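Local coordinates for protein PES4 (Saccharomyces cerevisiae S288C, PDB 6EZ7) that probably binds RNA, including mRNA 3'-untranslated regions and poly(A) or poly(U) tracts, here represented by its third RNA recognition motif, at residues K7-I12 / K69-T74. Sequence-based numbering, arbitrary orientation.
Sequences KNLPTI and KKLLVT
K7 and L72 form an antiparallel hydrogen-bonded pair, joining strands 3-9 and 69-75, the first and last long strands of the RRM sheet. K7 N gives its hydrogen to L72 O at 2.7 Å, in the carbonyl plane; the return bond, L72 N to K7 O at 3.0 Å, is nearly straight (175°) but meets that carbonyl from above its plane. Beyond this pair the backbone turns a corner at N8, and the next link across is made by a side chain. With CG anti to the backbone N (chi1 -162°), the N8 amide reaches across, and ND2 donates to K70 O at 2.6 Å. The acceptor lies close to the amide plane, whereas ND2 sits above the plane of the K70 carbonyl. A water accepts from K70 N and, weakly, from ND2. An alanine here would lose the amide and would probably loosen the hold on K70 where the strands part. On one face of the sheet K7 and L72 run side by side, CD of the lysine 4.2 Å from CD2 of the leucine. On the other, helix-covered face, L9 crosses L71 obliquely, their CD2 methyls 3.6 Å apart, and L9 also packs on I18 of helix 15-22. The P10 ring and the K69 side chain pass in opposite directions, CG to CG 3.8 Å. L71 CD2 and K69 CB both lie 3.4 Å from N8 O, a buried carbonyl without a hydrogen-bond partner in the model. The short bond from the N8 amide thus ties the end of the RNP2 strand to K70, with K7 and L72 on the face that RRMs generally turn to RNA.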
ATOM      1  N   LYS A   7       2.594  -4.605  -2.002  1.00 20.42           N
ATOM      2  CA  LYS A   7       3.656  -5.599  -2.043  1.00 23.27           C
ATOM      3  C   LYS A   7       4.416  -5.522  -3.355  1.00 20.24           C
ATOM      4  O   LYS A   7       4.033  -4.779  -4.258  1.00 22.04           O
ATOM      5  CB  LYS A   7       3.081  -7.001  -1.836  1.00 30.30           C
ATOM      6  CG  LYS A   7       2.183  -7.111  -0.610  1.00 41.20           C
ATOM      7  CD  LYS A   7       1.817  -8.551  -0.305  1.00 43.44           C
ATOM      8  CE  LYS A   7       2.911  -9.245   0.483  1.00 50.55           C
ATOM      9  NZ  LYS A   7       2.426 -10.528   1.062  1.00 55.14           N
ATOM     10  N   ASN A   8       5.495  -6.297  -3.445  1.00 19.15           N
ATOM     11  CA  ASN A   8       6.408  -6.264  -4.583  1.00 18.55           C
ATOM     12  C   ASN A   8       7.035  -4.884  -4.744  1.00 24.35           C
ATOM     13  O   ASN A   8       7.211  -4.387  -5.857  1.00 28.39           O
ATOM     14  CB  ASN A   8       5.700  -6.676  -5.875  1.00 22.79           C
ATOM     15  CG  ASN A   8       6.669  -7.081  -6.963  1.00 35.94           C
ATOM     16  OD1 ASN A   8       7.776  -7.538  -6.679  1.00 40.84           O
ATOM     17  ND2 ASN A   8       6.267  -6.902  -8.218  1.00 33.15           N
ATOM     18  N   LEU A   9       7.371  -4.267  -3.617  1.00 25.71           N
ATOM     19  CA  LEU A   9       8.047  -2.980  -3.630  1.00 20.44           C
ATOM     20  C   LEU A   9       9.544  -3.170  -3.812  1.00 22.66           C
ATOM     21  O   LEU A   9      10.119  -4.129  -3.293  1.00 29.44           O
ATOM     22  CB  LEU A   9       7.769  -2.210  -2.340  1.00 23.00           C
ATOM     23  CG  LEU A   9       6.361  -1.651  -2.137  1.00 16.52           C
ATOM     24  CD1 LEU A   9       6.164  -1.263  -0.682  1.00 22.47           C
ATOM     25  CD2 LEU A   9       6.121  -0.454  -3.045  1.00 16.74           C
ATOM     26  N   PRO A  10      10.179  -2.256  -4.558  1.00 25.38           N
ATOM     27  CA  PRO A  10      11.636  -2.233  -4.707  1.00 24.81           C
ATOM     28  C   PRO A  10      12.298  -2.032  -3.353  1.00 32.75           C
ATOM     29  O   PRO A  10      11.734  -1.333  -2.514  1.00 24.34           O
ATOM     30  CB  PRO A  10      11.884  -1.032  -5.623  1.00 23.18           C
ATOM     31  CG  PRO A  10      10.580  -0.755  -6.276  1.00 29.06           C
ATOM     32  CD  PRO A  10       9.530  -1.162  -5.297  1.00 23.80           C
ATOM     33  N   THR A  11      13.468  -2.624  -3.141  1.00 29.95           N
ATOM     34  CA  THR A  11      14.121  -2.562  -1.836  1.00 34.90           C
ATOM     35  C   THR A  11      14.541  -1.144  -1.448  1.00 30.39           C
ATOM     36  O   THR A  11      14.688  -0.843  -0.269  1.00 31.71           O
ATOM     37  CB  THR A  11      15.353  -3.480  -1.784  1.00 40.71           C
ATOM     38  OG1 THR A  11      16.254  -3.135  -2.843  1.00 46.05           O
ATOM     39  CG2 THR A  11      14.936  -4.936  -1.934  1.00 46.53           C
ATOM     40  N   ILE A  12      14.723  -0.271  -2.431  1.00 24.53           N
ATOM     41  CA  ILE A  12      15.119   1.103  -2.134  1.00 25.63           C
ATOM     42  C   ILE A  12      13.924   2.020  -1.846  1.00 25.95           C
ATOM     43  O   ILE A  12      14.090   3.226  -1.677  1.00 20.44           O
ATOM     44  CB  ILE A  12      15.964   1.708  -3.282  1.00 42.80           C
ATOM     45  CG1 ILE A  12      15.458   1.251  -4.653  1.00 52.23           C
ATOM     46  CG2 ILE A  12      17.421   1.305  -3.126  1.00 53.27           C
ATOM     47  CD1 ILE A  12      14.058   1.683  -4.993  1.00 56.33           C
ATOM     48  N   LYS A  69       9.170  -2.579 -10.942  1.00 25.98           N
ATOM     49  CA  LYS A  69       8.408  -3.580 -10.204  1.00 22.65           C
ATOM     50  C   LYS A  69       6.915  -3.323 -10.335  1.00 26.88           C
ATOM     51  O   LYS A  69       6.451  -2.209 -10.090  1.00 19.83           O
ATOM     52  CB  LYS A  69       8.796  -3.581  -8.721  1.00 23.68           C
ATOM     53  CG  LYS A  69      10.250  -3.922  -8.433  1.00 32.68           C
ATOM     54  CD  LYS A  69      10.599  -5.323  -8.897  1.00 51.88           C
ATOM     55  CE  LYS A  69      11.886  -5.807  -8.247  1.00 64.79           C
ATOM     56  NZ  LYS A  69      13.075  -5.568  -9.116  1.00 65.33           N
ATOM     57  N   LYS A  70       6.167  -4.354 -10.713  1.00 22.28           N
ATOM     58  CA  LYS A  70       4.719  -4.251 -10.799  1.00 22.21           C
ATOM     59  C   LYS A  70       4.125  -4.393  -9.402  1.00 28.38           C
ATOM     60  O   LYS A  70       4.161  -5.469  -8.806  1.00 18.40           O
ATOM     61  CB  LYS A  70       4.152  -5.312 -11.746  1.00 22.54           C
ATOM     62  CG  LYS A  70       2.711  -5.066 -12.141  1.00 32.99           C
ATOM     63  CD  LYS A  70       2.274  -5.980 -13.273  1.00 40.39           C
ATOM     64  CE  LYS A  70       2.338  -7.438 -12.857  1.00 49.80           C
ATOM     65  NZ  LYS A  70       1.723  -8.326 -13.880  1.00 61.13           N
ATOM     66  N   LEU A  71       3.593  -3.296  -8.876  1.00 21.09           N
ATOM     67  CA  LEU A  71       3.101  -3.285  -7.506  1.00 16.39           C
ATOM     68  C   LEU A  71       1.840  -4.113  -7.337  1.00 25.23           C
ATOM     69  O   LEU A  71       0.976  -4.142  -8.212  1.00 25.06           O
ATOM     70  CB  LEU A  71       2.835  -1.851  -7.045  1.00 19.59           C
ATOM     71  CG  LEU A  71       4.057  -0.942  -6.960  1.00 26.98           C
ATOM     72  CD1 LEU A  71       3.716   0.337  -6.213  1.00 27.55           C
ATOM     73  CD2 LEU A  71       5.213  -1.672  -6.292  1.00 19.27           C
ATOM     74  N   LEU A  72       1.749  -4.789  -6.197  1.00 18.11           N
ATOM     75  CA  LEU A  72       0.531  -5.478  -5.812  1.00 24.92           C
ATOM     76  C   LEU A  72      -0.153  -4.664  -4.724  1.00 26.48           C
ATOM     77  O   LEU A  72       0.390  -4.489  -3.635  1.00 26.56           O
ATOM     78  CB  LEU A  72       0.833  -6.897  -5.325  1.00 26.06           C
ATOM     79  CG  LEU A  72      -0.335  -7.684  -4.729  1.00 30.27           C
ATOM     80  CD1 LEU A  72      -1.415  -7.952  -5.776  1.00 36.33           C
ATOM     81  CD2 LEU A  72       0.165  -8.985  -4.118  1.00 34.71           C
ATOM     82  N   VAL A  73      -1.332  -4.141  -5.031  1.00 17.53           N
ATOM     83  CA  VAL A  73      -2.068  -3.344  -4.064  1.00 14.83           C
ATOM     84  C   VAL A  73      -3.405  -4.005  -3.783  1.00 20.18           C
ATOM     85  O   VAL A  73      -4.269  -4.081  -4.657  1.00 25.66           O
ATOM     86  CB  VAL A  73      -2.272  -1.904  -4.562  1.00 20.23           C
ATOM     87  CG1 VAL A  73      -3.004  -1.079  -3.514  1.00 23.06           C
ATOM     88  CG2 VAL A  73      -0.925  -1.277  -4.892  1.00 25.01           C
ATOM     89  N   THR A  74      -3.562  -4.509  -2.563  1.00 26.30           N
ATOM     90  CA  THR A  74      -4.769  -5.235  -2.191  1.00 27.35           C
ATOM     91  C   THR A  74      -5.354  -4.685  -0.903  1.00 24.68           C
ATOM     92  O   THR A  74      -4.663  -4.029  -0.133  1.00 19.77           O
ATOM     93  CB  THR A  74      -4.493  -6.738  -2.012  1.00 29.56           C
ATOM     94  OG1 THR A  74      -3.442  -6.920  -1.055  1.00 32.65           O
ATOM     95  CG2 THR A  74      -4.078  -7.366  -3.327  1.00 31.78           C
TER
HETATM   96  O   HOH W   1       7.378  -7.234 -11.412  1.00 40.99           O